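Local coordinates for protein short-chain-enoyl-CoA hydratase (Clostridium acetobutylicum, PDB 5Z7R) that catalyses the reversible hydration of crotonyl-CoA, and also accepts hexenoyl-CoA but no longer analogues, in butanoate metabolism, at residues L3-V17 and N29-I43. Residues are numbered along the deposited sequence; the frame is centred on the assembly and turned at random.
Sequences LNNVILEKEGKVAVV and NSDTLKEMDYVIGEI
Glu35 reaches from helix 30-43 to the chain just ahead of strand 6-11, and its side chain is a compact example of an acid that is apolar at its root and polar at its end. CB touches two methyl groups, Leu3 CD2 at 3.9 Å and Val6 CG2 at 4.0 Å; CG stays against the same Leu3 methyl, which also meets the Tyr38 ring obliquely. The chain then runs extended (chi2 177°), carrying the carboxylate past these neighbours to the backbone. There OE1 accepts from Asn5 N at 3.0 Å, a fairly straight bond (161° at the hydrogen) on the syn side and somewhat out of the carboxylate plane. Asn4 N, 2.9 Å from the same OE1, adds a weak, strongly bent bond. OE2 comes near Asn5 CB. One carboxylate oxygen of this buried residue thus holds one amide well and the amide before it weakly. At the start of the helix, Asn29 is the N-cap, its OD1 taking Thr32 N at 2.9 Å.

Farther along, apolar side chains carry the contact. Met36, bent at its last two torsions, brings CE to 3.8 Å from Val6 CG2. Ile43 CD1 ends against Val17 CG2, at 3.7 Å, and Leu8 CD1, at 3.9 Å.

Strand 6-11 and the helix run nearly parallel (14°), whereas strand 14-17 is antiparallel to both. In this crotonase fold the helix is the crossover of a beta-alpha-beta unit between strands 14-19 and 51-56: Ile43 also touches Val52, and Leu33, Met36 and Ile40 pack on helix 76-95, leaving helix 30-45 between the sheet's edge hairpin and that second helix.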
loop_
_atom_site.group_PDB
_atom_site.type_symbol
_atom_site.label_atom_id
_atom_site.label_comp_id
_atom_site.label_asym_id
_atom_site.label_seq_id
_atom_site.Cartn_x
_atom_site.Cartn_y
_atom_site.Cartn_z
ATOM N N LEU A 3 18.372 -10.901 34.980
ATOM C CA LEU A 3 18.083 -11.783 33.838
ATOM C C LEU A 3 18.530 -13.199 34.076
ATOM O O LEU A 3 19.694 -13.403 34.394
ATOM C CB LEU A 3 18.845 -11.271 32.616
ATOM C CG LEU A 3 18.657 -9.804 32.258
ATOM C CD1 LEU A 3 19.628 -9.405 31.161
ATOM C CD2 LEU A 3 17.224 -9.571 31.841
ATOM N N ASN A 4 17.651 -14.184 33.905
ATOM C CA ASN A 4 18.117 -15.570 34.008
ATOM C C ASN A 4 17.684 -16.508 32.878
ATOM O O ASN A 4 17.756 -17.728 33.010
ATOM C CB ASN A 4 17.832 -16.150 35.406
ATOM C CG ASN A 4 16.372 -16.066 35.797
ATOM O OD1 ASN A 4 15.977 -15.252 36.638
ATOM N ND2 ASN A 4 15.562 -16.920 35.201
ATOM N N ASN A 5 17.258 -15.927 31.754
ATOM C CA ASN A 5 17.100 -16.658 30.479
ATOM C C ASN A 5 17.984 -16.070 29.342
ATOM O O ASN A 5 18.217 -16.720 28.312
ATOM C CB ASN A 5 15.612 -16.689 30.057
ATOM C CG ASN A 5 14.766 -17.647 30.888
ATOM O OD1 ASN A 5 15.282 -18.499 31.596
ATOM N ND2 ASN A 5 13.455 -17.518 30.781
ATOM N N VAL A 6 18.513 -14.869 29.569
ATOM C CA VAL A 6 19.210 -14.091 28.552
ATOM C C VAL A 6 20.461 -13.402 29.075
ATOM O O VAL A 6 20.385 -12.593 29.987
ATOM C CB VAL A 6 18.278 -12.979 28.039
ATOM C CG1 VAL A 6 18.938 -12.175 26.906
ATOM C CG2 VAL A 6 16.951 -13.606 27.622
ATOM N N ILE A 7 21.598 -13.673 28.457
ATOM C CA ILE A 7 22.830 -13.016 28.821
ATOM C C ILE A 7 23.080 -11.824 27.909
ATOM O O ILE A 7 22.849 -11.917 26.714
ATOM C CB ILE A 7 24.013 -13.996 28.694
ATOM C CG1 ILE A 7 23.747 -15.262 29.511
ATOM C CG2 ILE A 7 25.290 -13.320 29.162
ATOM C CD1 ILE A 7 24.648 -16.425 29.162
ATOM N N LEU A 8 23.585 -10.727 28.450
ATOM C CA LEU A 8 23.946 -9.585 27.630
ATOM C C LEU A 8 25.364 -9.084 27.885
ATOM O O LEU A 8 25.672 -8.706 29.017
ATOM C CB LEU A 8 22.983 -8.437 27.891
ATOM C CG LEU A 8 23.388 -7.100 27.233
ATOM C CD1 LEU A 8 23.220 -7.138 25.716
ATOM C CD2 LEU A 8 22.589 -5.942 27.803
ATOM N N GLU A 9 26.187 -9.008 26.824
ATOM C CA GLU A 9 27.610 -8.634 26.912
ATOM C C GLU A 9 27.994 -7.584 25.884
ATOM O O GLU A 9 27.408 -7.530 24.822
ATOM C CB GLU A 9 28.484 -9.858 26.678
ATOM C CG GLU A 9 27.918 -11.143 27.247
ATOM C CD GLU A 9 28.912 -12.277 27.189
ATOM O OE1 GLU A 9 30.013 -12.155 27.781
ATOM O OE2 GLU A 9 28.592 -13.304 26.557
ATOM N N LYS A 10 28.990 -6.767 26.199
ATOM C CA LYS A 10 29.351 -5.604 25.399
ATOM C C LYS A 10 30.861 -5.668 25.143
ATOM O O LYS A 10 31.660 -5.589 26.070
ATOM C CB LYS A 10 28.990 -4.293 26.126
ATOM C CG LYS A 10 27.571 -4.227 26.724
ATOM C CD LYS A 10 27.508 -3.525 28.102
ATOM C CE LYS A 10 26.506 -4.136 29.106
ATOM N NZ LYS A 10 25.176 -3.456 29.155
ATOM N N GLU A 11 31.241 -5.802 23.880
ATOM C CA GLU A 11 32.624 -6.004 23.459
ATOM C C GLU A 11 33.046 -4.824 22.579
ATOM O O GLU A 11 32.924 -4.866 21.356
ATOM C CB GLU A 11 32.734 -7.334 22.685
ATOM C CG GLU A 11 31.919 -8.494 23.288
ATOM C CD GLU A 11 31.906 -9.753 22.426
ATOM O OE1 GLU A 11 32.308 -9.660 21.240
ATOM O OE2 GLU A 11 31.491 -10.831 22.938
ATOM N N GLY A 12 33.528 -3.762 23.213
ATOM C CA GLY A 12 33.881 -2.538 22.500
ATOM C C GLY A 12 32.629 -1.800 22.050
ATOM O O GLY A 12 32.054 -1.000 22.804
ATOM N N LYS A 13 32.194 -2.063 20.823
ATOM C CA LYS A 13 30.992 -1.422 20.314
ATOM C C LYS A 13 29.933 -2.432 19.863
ATOM O O LYS A 13 28.926 -2.043 19.255
ATOM C CB LYS A 13 31.340 -0.430 19.191
ATOM C CG LYS A 13 32.328 0.669 19.589
ATOM C CD LYS A 13 32.490 1.743 18.509
ATOM C CE LYS A 13 33.881 2.385 18.481
ATOM N NZ LYS A 13 34.079 3.475 19.486
ATOM N N VAL A 14 30.115 -3.710 20.189
ATOM C CA VAL A 14 29.100 -4.698 19.823
ATOM C C VAL A 14 28.551 -5.456 21.018
ATOM O O VAL A 14 29.287 -5.872 21.887
ATOM C CB VAL A 14 29.550 -5.678 18.684
ATOM C CG1 VAL A 14 31.019 -5.561 18.358
ATOM C CG2 VAL A 14 29.166 -7.129 18.954
ATOM N N ALA A 15 27.247 -5.662 21.039
ATOM C CA ALA A 15 26.646 -6.424 22.097
ATOM C C ALA A 15 26.240 -7.775 21.591
ATOM O O ALA A 15 25.614 -7.883 20.538
ATOM C CB ALA A 15 25.438 -5.697 22.645
ATOM N N VAL A 16 26.572 -8.805 22.359
ATOM C CA VAL A 16 26.160 -10.146 22.079
ATOM C C VAL A 16 25.049 -10.505 23.040
ATOM O O VAL A 16 25.168 -10.333 24.251
ATOM C CB VAL A 16 27.340 -11.126 22.231
ATOM C CG1 VAL A 16 26.960 -12.518 21.774
ATOM C CG2 VAL A 16 28.545 -10.623 21.450
ATOM N N VAL A 17 23.966 -11.010 22.501
ATOM C CA VAL A 17 22.833 -11.358 23.301
ATOM C C VAL A 17 22.692 -12.815 23.058
ATOM O O VAL A 17 22.694 -13.253 21.912
ATOM C CB VAL A 17 21.587 -10.589 22.845
ATOM C CG1 VAL A 17 20.349 -11.001 23.621
ATOM C CG2 VAL A 17 21.802 -9.093 23.000
ATOM N N ASN A 29 9.657 -18.580 26.214
ATOM C CA ASN A 29 8.446 -18.500 27.016
ATOM C C ASN A 29 8.279 -17.043 27.372
ATOM O O ASN A 29 9.144 -16.220 27.005
ATOM C CB ASN A 29 8.566 -19.373 28.261
ATOM C CG ASN A 29 9.809 -19.059 29.086
ATOM O OD1 ASN A 29 10.405 -17.974 28.983
ATOM N ND2 ASN A 29 10.209 -20.015 29.903
ATOM N N SER A 30 7.185 -16.719 28.072
ATOM C CA SER A 30 6.856 -15.317 28.398
ATOM C C SER A 30 7.994 -14.591 29.145
ATOM O O SER A 30 8.308 -13.430 28.812
ATOM C CB SER A 30 5.559 -15.233 29.203
ATOM O OG SER A 30 4.627 -16.207 28.768
ATOM N N ASP A 31 8.627 -15.264 30.121
ATOM C CA ASP A 31 9.713 -14.622 30.882
ATOM C C ASP A 31 10.856 -14.278 29.941
ATOM O O ASP A 31 11.497 -13.227 30.090
ATOM C CB ASP A 31 10.248 -15.500 32.029
ATOM C CG ASP A 31 9.217 -15.766 33.114
ATOM O OD1 ASP A 31 8.266 -14.973 33.260
ATOM O OD2 ASP A 31 9.364 -16.784 33.826
ATOM N N THR A 32 11.115 -15.167 28.979
ATOM C CA THR A 32 12.190 -14.957 28.006
ATOM C C THR A 32 11.877 -13.769 27.089
ATOM O O THR A 32 12.711 -12.861 26.912
ATOM C CB THR A 32 12.436 -16.219 27.168
ATOM O OG1 THR A 32 12.539 -17.358 28.024
ATOM C CG2 THR A 32 13.704 -16.116 26.384
ATOM N N LEU A 33 10.665 -13.742 26.547
ATOM C CA LEU A 33 10.252 -12.623 25.715
ATOM C C LEU A 33 10.340 -11.317 26.479
ATOM O O LEU A 33 10.829 -10.287 25.965
ATOM C CB LEU A 33 8.844 -12.832 25.221
ATOM C CG LEU A 33 8.579 -14.009 24.278
ATOM C CD1 LEU A 33 7.088 -14.222 24.093
ATOM C CD2 LEU A 33 9.234 -13.802 22.916
ATOM N N LYS A 34 9.883 -11.363 27.728
ATOM C CA LYS A 34 9.920 -10.192 28.598
ATOM C C LYS A 34 11.352 -9.694 28.806
ATOM O O LYS A 34 11.644 -8.513 28.625
ATOM C CB LYS A 34 9.248 -10.522 29.935
ATOM C CG LYS A 34 7.717 -10.552 29.873
ATOM C CD LYS A 34 7.072 -9.523 30.797
ATOM C CE LYS A 34 7.200 -9.937 32.268
ATOM N NZ LYS A 34 7.025 -8.793 33.214
ATOM N N GLU A 35 12.252 -10.608 29.159
ATOM C CA GLU A 35 13.660 -10.254 29.321
ATOM C C GLU A 35 14.277 -9.727 28.002
ATOM O O GLU A 35 15.117 -8.814 28.007
ATOM C CB GLU A 35 14.432 -11.473 29.850
ATOM C CG GLU A 35 14.040 -11.896 31.269
ATOM C CD GLU A 35 14.752 -13.151 31.776
ATOM O OE1 GLU A 35 16.004 -13.247 31.663
ATOM O OE2 GLU A 35 14.048 -14.034 32.317
ATOM N N MET A 36 13.836 -10.282 26.871
ATOM C CA MET A 36 14.365 -9.887 25.559
ATOM C C MET A 36 14.032 -8.427 25.308
ATOM O O MET A 36 14.890 -7.615 24.914
ATOM C CB MET A 36 13.759 -10.766 24.483
ATOM C CG MET A 36 14.445 -10.705 23.128
ATOM S SD MET A 36 16.202 -11.124 23.119
ATOM C CE MET A 36 16.112 -12.659 24.000
ATOM N N ASP A 37 12.791 -8.089 25.612
ATOM C CA ASP A 37 12.305 -6.725 25.453
ATOM C C ASP A 37 13.086 -5.765 26.341
ATOM O O ASP A 37 13.489 -4.651 25.924
ATOM C CB ASP A 37 10.810 -6.683 25.777
ATOM C CG ASP A 37 10.162 -5.377 25.366
ATOM O OD1 ASP A 37 10.352 -4.927 24.221
ATOM O OD2 ASP A 37 9.482 -4.776 26.206
ATOM N N TYR A 38 13.358 -6.223 27.559
ATOM C CA TYR A 38 14.168 -5.451 28.467
ATOM C C TYR A 38 15.585 -5.266 27.887
ATOM O O TYR A 38 16.128 -4.122 27.891
ATOM C CB TYR A 38 14.162 -6.075 29.881
ATOM C CG TYR A 38 15.199 -5.461 30.793
ATOM C CD1 TYR A 38 16.499 -5.981 30.828
ATOM C CD2 TYR A 38 14.906 -4.344 31.592
ATOM C CE1 TYR A 38 17.476 -5.422 31.627
ATOM C CE2 TYR A 38 15.891 -3.770 32.396
ATOM C CZ TYR A 38 17.177 -4.324 32.411
ATOM O OH TYR A 38 18.197 -3.811 33.190
ATOM N N VAL A 39 16.190 -6.342 27.358
ATOM C CA VAL A 39 17.586 -6.180 26.903
ATOM C C VAL A 39 17.574 -5.351 25.650
ATOM O O VAL A 39 18.467 -4.511 25.470
ATOM C CB VAL A 39 18.483 -7.475 26.799
ATOM C CG1 VAL A 39 17.860 -8.692 27.477
ATOM C CG2 VAL A 39 18.934 -7.807 25.377
ATOM N N ILE A 40 16.550 -5.531 24.807
ATOM C CA ILE A 40 16.463 -4.692 23.623
ATOM C C ILE A 40 16.419 -3.242 24.071
ATOM O O ILE A 40 17.217 -2.424 23.593
ATOM C CB ILE A 40 15.252 -5.012 22.725
ATOM C CG1 ILE A 40 15.399 -6.398 22.095
ATOM C CG2 ILE A 40 15.119 -3.961 21.620
ATOM C CD1 ILE A 40 14.091 -7.091 21.806
ATOM N N GLY A 41 15.547 -2.925 25.028
ATOM C CA GLY A 41 15.459 -1.545 25.526
ATOM C C GLY A 41 16.765 -1.062 26.130
ATOM O O GLY A 41 17.162 0.127 25.987
ATOM N N GLU A 42 17.436 -1.980 26.816
ATOM C CA GLU A 42 18.795 -1.718 27.313
ATOM C C GLU A 42 19.763 -1.404 26.169
ATOM O O GLU A 42 20.516 -0.447 26.251
ATOM C CB GLU A 42 19.294 -2.926 28.124
ATOM C CG GLU A 42 20.249 -2.613 29.264
ATOM C CD GLU A 42 19.637 -1.809 30.401
ATOM O OE1 GLU A 42 18.421 -1.945 30.667
ATOM O OE2 GLU A 42 20.408 -1.042 31.026
ATOM N N ILE A 43 19.736 -2.169 25.076
ATOM C CA ILE A 43 20.645 -1.851 23.952
ATOM C C ILE A 43 20.227 -0.545 23.292
ATOM O O ILE A 43 21.075 0.250 22.861
ATOM C CB ILE A 43 20.699 -2.986 22.931
ATOM C CG1 ILE A 43 21.400 -4.192 23.556
ATOM C CG2 ILE A 43 21.397 -2.539 21.635
ATOM C CD1 ILE A 43 20.904 -5.531 23.052
#